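Local coordinates for protein transcriptional regulator (Aquifex aeolicus, PDB 2EH3) that probably binds DNA and regulates transcription as a two-subunit, all-helical member of the TetR/AcrR family, at residues Glu27-Lys30 and Ser35-Ala38; Leu49-Ile54 and Arg105-Glu110; Tyr92-Asp97 and Glu110-Ala115. One frame throughout, in Å; residues are numbered along the deposited sequence.

Interaction 1 (Glu27-Lys30 and Ser35-Ala38)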
loop_
_atom_site.group_PDB
_atom_site.type_symbol
_atom_site.label_atom_id
_atom_site.label_comp_id
_atom_site.label_asym_id
_atom_site.label_seq_id
_atom_site.Cartn_x
_atom_site.Cartn_y
_atom_site.Cartn_z
ATOM N N GLU A 27 -23.389 -2.104 -17.769
ATOM C CA GLU A 27 -23.688 -2.963 -16.622
ATOM C C GLU A 27 -24.240 -2.154 -15.440
ATOM O O GLU A 27 -25.117 -2.610 -14.705
ATOM C CB GLU A 27 -22.440 -3.737 -16.188
ATOM C CG GLU A 27 -21.935 -4.692 -17.252
ATOM C CD GLU A 27 -20.608 -5.344 -16.897
ATOM O OE1 GLU A 27 -19.729 -4.665 -16.331
ATOM O OE2 GLU A 27 -20.437 -6.544 -17.210
ATOM N N ILE A 28 -23.688 -0.963 -15.251
ATOM C CA ILE A 28 -24.130 -0.089 -14.173
ATOM C C ILE A 28 -25.590 0.322 -14.363
ATOM O O ILE A 28 -26.403 0.193 -13.435
ATOM C CB ILE A 28 -23.247 1.169 -14.113
ATOM C CG1 ILE A 28 -21.852 0.783 -13.593
ATOM C CG2 ILE A 28 -23.863 2.239 -13.177
ATOM C CD1 ILE A 28 -20.801 1.879 -13.817
ATOM N N VAL A 29 -25.927 0.820 -15.564
ATOM C CA VAL A 29 -27.307 1.268 -15.759
ATOM C C VAL A 29 -28.294 0.106 -15.757
ATOM O O VAL A 29 -29.434 0.267 -15.300
ATOM C CB VAL A 29 -27.510 2.182 -17.019
ATOM C CG1 VAL A 29 -26.657 3.461 -16.882
ATOM C CG2 VAL A 29 -27.208 1.438 -18.304
ATOM N N LYS A 30 -27.860 -1.064 -16.229
ATOM C CA LYS A 30 -28.718 -2.249 -16.200
ATOM C C LYS A 30 -29.042 -2.590 -14.742
ATOM O O LYS A 30 -30.196 -2.801 -14.384
ATOM C CB LYS A 30 -28.005 -3.441 -16.835
ATOM C CG LYS A 30 -28.882 -4.690 -17.021
ATOM C CD LYS A 30 -28.067 -5.872 -17.583
ATOM C CE LYS A 30 -27.121 -6.474 -16.516
ATOM N NZ LYS A 30 -25.712 -6.783 -16.968
ATOM N N SER A 35 -31.753 4.366 -17.767
ATOM C CA SER A 35 -31.364 4.541 -19.154
ATOM C C SER A 35 -29.952 5.102 -19.193
ATOM O O SER A 35 -29.470 5.652 -18.202
ATOM C CB SER A 35 -32.259 5.571 -19.838
ATOM O OG SER A 35 -32.106 6.847 -19.200
ATOM N N LYS A 36 -29.305 5.000 -20.349
ATOM C CA LYS A 36 -27.977 5.593 -20.499
ATOM C C LYS A 36 -28.104 7.127 -20.374
ATOM O O LYS A 36 -27.226 7.799 -19.824
ATOM C CB LYS A 36 -27.380 5.234 -21.868
ATOM C CG LYS A 36 -26.751 3.844 -21.903
ATOM C CD LYS A 36 -26.156 3.517 -23.263
ATOM C CE LYS A 36 -25.161 2.360 -23.127
ATOM N NZ LYS A 36 -24.458 2.034 -24.405
ATOM N N GLY A 37 -29.216 7.677 -20.872
ATOM C CA GLY A 37 -29.426 9.116 -20.793
ATOM C C GLY A 37 -29.463 9.588 -19.355
ATOM O O GLY A 37 -29.004 10.685 -19.026
ATOM N N ALA A 38 -30.014 8.760 -18.478
ATOM C CA ALA A 38 -30.074 9.141 -17.080
ATOM C C ALA A 38 -28.655 9.197 -16.527
ATOM O O ALA A 38 -28.306 10.074 -15.738
ATOM C CB ALA A 38 -30.897 8.116 -16.309
#
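Val29 meets Ser35 and Lys36 across a short turn that joins two helices. The contact is small and rests on this one valine side chain. Val29 CB points at the start of the second helix and lies 4.2 Å from the backbone O of Ser35. One methyl comes closer, with Val29 CG1 3.8 Å from Ser35 O. This is a van der Waals contact of a methyl group with a carbonyl oxygen. The other methyl, CG2, stands between the backbone N and the carbonyl carbon of Val29, with chi1 (measured to CG1) at -61°. That rotation turns it to Lys36, and Val29 CG2 lies 4.4 Å from Lys36 CG. The lysine chain then leads away, and only its aliphatic root takes part. The branched side chain thus spreads over the N-cap residue and the first residue of helix 36-42, one methyl on a backbone carbonyl and one on a methylene.

Ser35 CB points away from helix 25-32, and its OG serves as a cap. Ser35 OG accepts from Ala38 N at 2.9 Å, with an N-H...O angle of 144°. This N-cap bond closes the first turn of helix 36-42. A weak backbone bond from Ala38 N to Ser35 O accompanies it. On another face of helix 25-32, Ile28 packs on Ser11 and Leu14 of helix 3-18. Val29 is buried, while Ser35 and Lys36 are exposed. Two short helices packed across a tight turn are typical of the helix-turn-helix, consistent with the DNA-binding motif predicted here.

Interaction 2 (Leu49-Ile54 and Arg105-Glu110)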
loop_
_atom_site.group_PDB
_atom_site.type_symbol
_atom_site.label_atom_id
_atom_site.label_comp_id
_atom_site.label_asym_id
_atom_site.label_seq_id
_atom_site.Cartn_x
_atom_site.Cartn_y
_atom_site.Cartn_z
ATOM N N LEU A 49 -17.359 9.530 -13.104
ATOM C CA LEU A 49 -18.011 8.734 -12.083
ATOM C C LEU A 49 -17.086 8.239 -10.970
ATOM O O LEU A 49 -17.394 8.405 -9.800
ATOM C CB LEU A 49 -18.721 7.536 -12.741
ATOM C CG LEU A 49 -19.230 6.424 -11.820
ATOM C CD1 LEU A 49 -20.439 6.905 -10.968
ATOM C CD2 LEU A 49 -19.646 5.249 -12.711
ATOM N N ILE A 50 -15.968 7.606 -11.313
ATOM C CA ILE A 50 -15.109 7.118 -10.237
ATOM C C ILE A 50 -14.478 8.290 -9.492
ATOM O O ILE A 50 -14.287 8.223 -8.280
ATOM C CB ILE A 50 -14.019 6.133 -10.766
ATOM C CG1 ILE A 50 -13.283 5.480 -9.572
ATOM C CG2 ILE A 50 -13.112 6.833 -11.709
ATOM C CD1 ILE A 50 -12.472 4.232 -9.980
ATOM N N THR A 51 -14.199 9.373 -10.202
ATOM C CA THR A 51 -13.604 10.535 -9.558
ATOM C C THR A 51 -14.582 11.063 -8.501
ATOM O O THR A 51 -14.164 11.389 -7.395
ATOM C CB THR A 51 -13.254 11.621 -10.606
ATOM O OG1 THR A 51 -12.305 11.090 -11.546
ATOM C CG2 THR A 51 -12.609 12.837 -9.938
ATOM N N GLU A 52 -15.875 11.095 -8.822
ATOM C CA GLU A 52 -16.876 11.576 -7.865
ATOM C C GLU A 52 -17.002 10.667 -6.652
ATOM O O GLU A 52 -17.218 11.145 -5.538
ATOM C CB GLU A 52 -18.230 11.737 -8.558
ATOM C CG GLU A 52 -19.375 12.213 -7.632
ATOM C CD GLU A 52 -19.228 13.650 -7.156
ATOM O OE1 GLU A 52 -18.368 14.367 -7.698
ATOM O OE2 GLU A 52 -19.994 14.059 -6.248
ATOM N N ILE A 53 -16.893 9.358 -6.863
ATOM C CA ILE A 53 -16.966 8.382 -5.774
ATOM C C ILE A 53 -15.860 8.693 -4.770
ATOM O O ILE A 53 -16.095 8.735 -3.557
ATOM C CB ILE A 53 -16.769 6.925 -6.304
ATOM C CG1 ILE A 53 -18.014 6.488 -7.076
ATOM C CG2 ILE A 53 -16.496 5.965 -5.155
ATOM C CD1 ILE A 53 -17.882 5.105 -7.682
ATOM N N ILE A 54 -14.653 8.904 -5.288
ATOM C CA ILE A 54 -13.525 9.212 -4.429
ATOM C C ILE A 54 -13.713 10.562 -3.765
ATOM O O ILE A 54 -13.506 10.696 -2.542
ATOM C CB ILE A 54 -12.211 9.192 -5.246
ATOM C CG1 ILE A 54 -12.014 7.789 -5.849
ATOM C CG2 ILE A 54 -11.013 9.605 -4.362
ATOM C CD1 ILE A 54 -11.899 6.648 -4.823
ATOM N N ARG A 105 -3.255 6.994 -10.726
ATOM C CA ARG A 105 -2.307 6.969 -9.605
ATOM C C ARG A 105 -2.135 8.320 -8.930
ATOM O O ARG A 105 -2.028 8.395 -7.696
ATOM C CB ARG A 105 -0.936 6.468 -10.069
ATOM C CG ARG A 105 -0.014 6.112 -8.885
ATOM C CD ARG A 105 1.190 5.302 -9.348
ATOM N NE ARG A 105 0.730 4.075 -9.985
ATOM C CZ ARG A 105 1.500 3.236 -10.667
ATOM N NH1 ARG A 105 2.798 3.485 -10.800
ATOM N NH2 ARG A 105 0.966 2.155 -11.221
ATOM N N ASN A 106 -2.128 9.376 -9.729
ATOM C CA ASN A 106 -1.943 10.711 -9.182
ATOM C C ASN A 106 -3.063 11.096 -8.210
ATOM O O ASN A 106 -2.816 11.840 -7.256
ATOM C CB ASN A 106 -1.876 11.734 -10.311
ATOM C CG ASN A 106 -3.198 11.862 -11.046
ATOM O OD1 ASN A 106 -3.635 10.942 -11.768
ATOM N ND2 ASN A 106 -3.868 13.000 -10.847
ATOM N N ILE A 107 -4.284 10.616 -8.446
ATOM C CA ILE A 107 -5.404 10.949 -7.559
ATOM C C ILE A 107 -5.210 10.289 -6.210
ATOM O O ILE A 107 -5.451 10.906 -5.159
ATOM C CB ILE A 107 -6.742 10.485 -8.173
ATOM C CG1 ILE A 107 -6.940 11.202 -9.502
ATOM C CG2 ILE A 107 -7.924 10.761 -7.202
ATOM C CD1 ILE A 107 -8.091 10.651 -10.347
ATOM N N TYR A 108 -4.795 9.025 -6.229
ATOM C CA TYR A 108 -4.541 8.275 -5.008
ATOM C C TYR A 108 -3.572 9.086 -4.181
ATOM O O TYR A 108 -3.837 9.394 -3.017
ATOM C CB TYR A 108 -3.901 6.924 -5.330
ATOM C CG TYR A 108 -3.461 6.133 -4.127
ATOM C CD1 TYR A 108 -4.356 5.302 -3.441
ATOM C CD2 TYR A 108 -2.145 6.182 -3.685
ATOM C CE1 TYR A 108 -3.939 4.535 -2.353
ATOM C CE2 TYR A 108 -1.712 5.431 -2.597
ATOM C CZ TYR A 108 -2.616 4.599 -1.932
ATOM O OH TYR A 108 -2.153 3.830 -0.885
ATOM N N PHE A 109 -2.449 9.458 -4.779
ATOM C CA PHE A 109 -1.482 10.234 -3.998
ATOM C C PHE A 109 -1.945 11.632 -3.603
ATOM O O PHE A 109 -1.574 12.127 -2.519
ATOM C CB PHE A 109 -0.124 10.265 -4.713
ATOM C CG PHE A 109 0.618 8.959 -4.618
ATOM C CD1 PHE A 109 0.966 8.440 -3.365
ATOM C CD2 PHE A 109 0.924 8.215 -5.764
ATOM C CE1 PHE A 109 1.607 7.196 -3.246
ATOM C CE2 PHE A 109 1.572 6.957 -5.656
ATOM C CZ PHE A 109 1.907 6.449 -4.392
ATOM N N GLU A 110 -2.762 12.269 -4.439
ATOM C CA GLU A 110 -3.245 13.608 -4.117
ATOM C C GLU A 110 -4.093 13.577 -2.853
ATOM O O GLU A 110 -3.919 14.408 -1.949
ATOM C CB GLU A 110 -4.057 14.174 -5.297
ATOM C CG GLU A 110 -3.176 14.759 -6.402
ATOM C CD GLU A 110 -3.887 14.871 -7.752
ATOM O OE1 GLU A 110 -5.140 14.920 -7.774
ATOM O OE2 GLU A 110 -3.187 14.918 -8.797
#
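Ile54 and Ile107 meet where helix 46-67 runs past the start of helix 105-126. In the TetR fold helix 46-67 leads from the helix-turn-helix region into the C-terminal helical domain, and the contact ties the two family regions together. The better packed part is apolar. The CG2 branch methyls of Ile54 and Ile107 face each other at 4.4 Å, a light touch even here. Ile54 is buried, and its CB points at the other helix. Leu98 of helix 88-99 also packs on Ile107.

The outer part is looser. The CG1-CD1 arm of Ile107 is extended, with chi2 at 169°, and its end reaches the side of Thr51. Thr51 OG1 lies 4.4 Å from Ile107 CD1, a loose van der Waals approach of a methyl to a hydroxyl oxygen. That hydroxyl is hydrogen-bonded to the backbone O of Glu47, one turn back in its own helix. Only 93 Å² is buried between the two segments in all.

On the other side of helix 105-126, Phe109 meets His148 of the second subunit edge-to-face. Arg105 makes a cation-pi contact with Phe96 of that subunit. The exposed flank of the helix carries a polar pair one turn apart, Asn106 and Glu110. Asn106 ND2 donates to Glu110 OE2 at 2.9 Å, nearly straight at 163°. The acceptor lies close to the amide plane, but the donor stands 46° out of the carboxylate plane.

Interaction 3 (Tyr92-Asp97 and Glu110-Ala115)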
loop_
_atom_site.group_PDB
_atom_site.type_symbol
_atom_site.label_atom_id
_atom_site.label_comp_id
_atom_site.label_asym_id
_atom_site.label_seq_id
_atom_site.Cartn_x
_atom_site.Cartn_y
_atom_site.Cartn_z
ATOM N N TYR A 92 -11.230 -0.044 -0.836
ATOM C CA TYR A 92 -10.781 -1.111 -1.724
ATOM C C TYR A 92 -10.624 -0.556 -3.156
ATOM O O TYR A 92 -9.606 -0.793 -3.829
ATOM C CB TYR A 92 -11.808 -2.250 -1.637
ATOM C CG TYR A 92 -11.398 -3.519 -2.300
ATOM C CD1 TYR A 92 -11.521 -3.659 -3.680
ATOM C CD2 TYR A 92 -10.885 -4.580 -1.561
ATOM C CE1 TYR A 92 -11.142 -4.828 -4.309
ATOM C CE2 TYR A 92 -10.503 -5.750 -2.173
ATOM C CZ TYR A 92 -10.631 -5.870 -3.543
ATOM O OH TYR A 92 -10.239 -7.034 -4.154
ATOM N N ILE A 93 -11.607 0.217 -3.627
ATOM C CA ILE A 93 -11.538 0.811 -4.968
ATOM C C ILE A 93 -10.333 1.772 -5.067
ATOM O O ILE A 93 -9.581 1.791 -6.057
ATOM C CB ILE A 93 -12.883 1.556 -5.250
ATOM C CG1 ILE A 93 -14.011 0.519 -5.379
ATOM C CG2 ILE A 93 -12.777 2.407 -6.535
ATOM C CD1 ILE A 93 -15.450 1.127 -5.272
ATOM N N PHE A 94 -10.147 2.574 -4.023
ATOM C CA PHE A 94 -9.052 3.519 -3.951
ATOM C C PHE A 94 -7.697 2.819 -4.196
ATOM O O PHE A 94 -6.855 3.296 -4.962
ATOM C CB PHE A 94 -9.100 4.145 -2.549
ATOM C CG PHE A 94 -8.202 5.331 -2.345
ATOM C CD1 PHE A 94 -8.353 6.483 -3.097
ATOM C CD2 PHE A 94 -7.247 5.302 -1.337
ATOM C CE1 PHE A 94 -7.562 7.604 -2.850
ATOM C CE2 PHE A 94 -6.446 6.420 -1.079
ATOM C CZ PHE A 94 -6.611 7.570 -1.843
ATOM N N LEU A 95 -7.483 1.689 -3.533
ATOM C CA LEU A 95 -6.231 0.962 -3.761
ATOM C C LEU A 95 -6.150 0.240 -5.112
ATOM O O LEU A 95 -5.237 0.493 -5.931
ATOM C CB LEU A 95 -6.043 -0.056 -2.627
ATOM C CG LEU A 95 -4.897 -1.061 -2.745
ATOM C CD1 LEU A 95 -3.567 -0.364 -2.926
ATOM C CD2 LEU A 95 -4.883 -1.941 -1.491
ATOM N N PHE A 96 -7.129 -0.612 -5.387
ATOM C CA PHE A 96 -7.033 -1.444 -6.576
ATOM C C PHE A 96 -7.377 -0.829 -7.895
ATOM O O PHE A 96 -6.891 -1.294 -8.930
ATOM C CB PHE A 96 -7.816 -2.727 -6.333
ATOM C CG PHE A 96 -7.237 -3.553 -5.226
ATOM C CD1 PHE A 96 -5.951 -4.097 -5.350
ATOM C CD2 PHE A 96 -7.941 -3.767 -4.046
ATOM C CE1 PHE A 96 -5.378 -4.844 -4.316
ATOM C CE2 PHE A 96 -7.368 -4.512 -3.009
ATOM C CZ PHE A 96 -6.093 -5.052 -3.143
ATOM N N ASP A 97 -8.202 0.217 -7.866
ATOM C CA ASP A 97 -8.551 0.932 -9.079
ATOM C C ASP A 97 -7.801 2.257 -9.286
ATOM O O ASP A 97 -7.713 2.746 -10.435
ATOM C CB ASP A 97 -10.053 1.176 -9.132
ATOM C CG ASP A 97 -10.829 -0.107 -9.218
ATOM O OD1 ASP A 97 -10.551 -0.918 -10.119
ATOM O OD2 ASP A 97 -11.706 -0.288 -8.356
ATOM N N GLU A 110 -2.762 12.269 -4.439
ATOM C CA GLU A 110 -3.245 13.608 -4.117
ATOM C C GLU A 110 -4.093 13.577 -2.853
ATOM O O GLU A 110 -3.919 14.408 -1.949
ATOM C CB GLU A 110 -4.057 14.174 -5.297
ATOM C CG GLU A 110 -3.176 14.759 -6.402
ATOM C CD GLU A 110 -3.887 14.871 -7.752
ATOM O OE1 GLU A 110 -5.140 14.920 -7.774
ATOM O OE2 GLU A 110 -3.187 14.918 -8.797
ATOM N N LYS A 111 -4.983 12.601 -2.759
ATOM C CA LYS A 111 -5.867 12.470 -1.620
ATOM C C LYS A 111 -5.137 12.108 -0.353
ATOM O O LYS A 111 -5.486 12.594 0.725
ATOM C CB LYS A 111 -6.950 11.421 -1.913
ATOM C CG LYS A 111 -7.870 11.826 -3.031
ATOM C CD LYS A 111 -8.374 13.273 -2.876
ATOM C CE LYS A 111 -9.466 13.552 -3.900
ATOM N NZ LYS A 111 -9.973 14.954 -3.882
ATOM N N ILE A 112 -4.126 11.253 -0.470
ATOM C CA ILE A 112 -3.347 10.858 0.694
ATOM C C ILE A 112 -2.599 12.075 1.195
ATOM O O ILE A 112 -2.579 12.347 2.397
ATOM C CB ILE A 112 -2.302 9.767 0.368
ATOM C CG1 ILE A 112 -3.003 8.474 -0.064
ATOM C CG2 ILE A 112 -1.382 9.559 1.600
ATOM C CD1 ILE A 112 -3.672 7.712 1.077
ATOM N N GLU A 113 -1.991 12.807 0.269
ATOM C CA GLU A 113 -1.226 13.993 0.646
ATOM C C GLU A 113 -2.126 14.993 1.338
ATOM O O GLU A 113 -1.708 15.624 2.309
ATOM C CB GLU A 113 -0.592 14.629 -0.599
ATOM C CG GLU A 113 0.181 15.927 -0.357
ATOM C CD GLU A 113 1.264 15.780 0.699
ATOM O OE1 GLU A 113 1.806 14.668 0.836
ATOM O OE2 GLU A 113 1.585 16.788 1.383
ATOM N N ASP A 114 -3.359 15.141 0.850
ATOM C CA ASP A 114 -4.267 16.091 1.480
ATOM C C ASP A 114 -4.612 15.651 2.881
ATOM O O ASP A 114 -4.632 16.474 3.807
ATOM C CB ASP A 114 -5.571 16.255 0.703
ATOM C CG ASP A 114 -6.469 17.327 1.316
ATOM O OD1 ASP A 114 -6.093 18.517 1.265
ATOM O OD2 ASP A 114 -7.530 16.984 1.872
ATOM N N ALA A 115 -4.892 14.362 3.057
ATOM C CA ALA A 115 -5.216 13.860 4.386
ATOM C C ALA A 115 -3.999 14.074 5.295
ATOM O O ALA A 115 -4.144 14.449 6.466
ATOM C CB ALA A 115 -5.563 12.367 4.320
#
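Asp114 OD2 is gripped by two groups on the helix that brings Lys111 and Ile112 to Phe94. Arg118 NE of the same helix forms a salt bridge with it, and His58 NE2 of helix 46-67 forms a hydrogen bond. The contact itself is apolar. Phe94 points its side chain across the gap to helix 105-126, with CG anti to the backbone N (chi1 -170°). The far end of the ring meets two neighbouring side chains. Ile112 CD1 lies at the ring edge, near its plane, 3.7 Å from Phe94 CE2. Ile112 CG1 follows behind it, 4.1 Å from Phe94 CZ. Lys111 CB also approaches, obliquely, 3.9 Å from Phe94 CZ.

Ile112 CB does not point straight at Phe94, and the bend at chi2 (-73°) brings CD1 nearer to the ring. Lys111 does the reverse. Its CB faces Phe94, but the chain bends and leads away, and NZ forms a salt bridge with Glu55 of helix 46-67. The lysine therefore gives its root to the phenyl ring and its charge to another helix. With an alanine in place of Phe94, Ile112 CD1 and Lys111 CB would probably lose their partner and a gap would open between the two helices.

Within helix 88-99, Phe96 CD2 stands 3.3 Å above the centre of the Tyr92 ring. The backbone widens into a pi-type turn at 94-97. Both helices of the contact lie in the C-terminal TetR-like region. Phe94 lies where helix 88-99 meets helices 105-126 and 46-67, touching Ile54 of the latter. Helix 131-152 borders the contact through Leu147 on Leu95 and Arg143 on Ile112.

The three contacts open in order along the chain. Interaction 1 closes before interaction 2 opens, while the segments of interactions 2 and 3 alternate. Interaction 1 lies out in the helix-turn-helix, its centre about 22 Å from that of interaction 2 and about 27 Å from that of interaction 3. It still touches interaction 2 through Ile28 CD1 and Leu49 CD2, 3.7 Å apart. The centres of interactions 2 and 3 are about 6 Å apart. They share Glu110 and helix 105-126, and both touch the second subunit. Helix 46-67 thus probably couples the DNA-binding region to the C-terminal domain and its dimer interface.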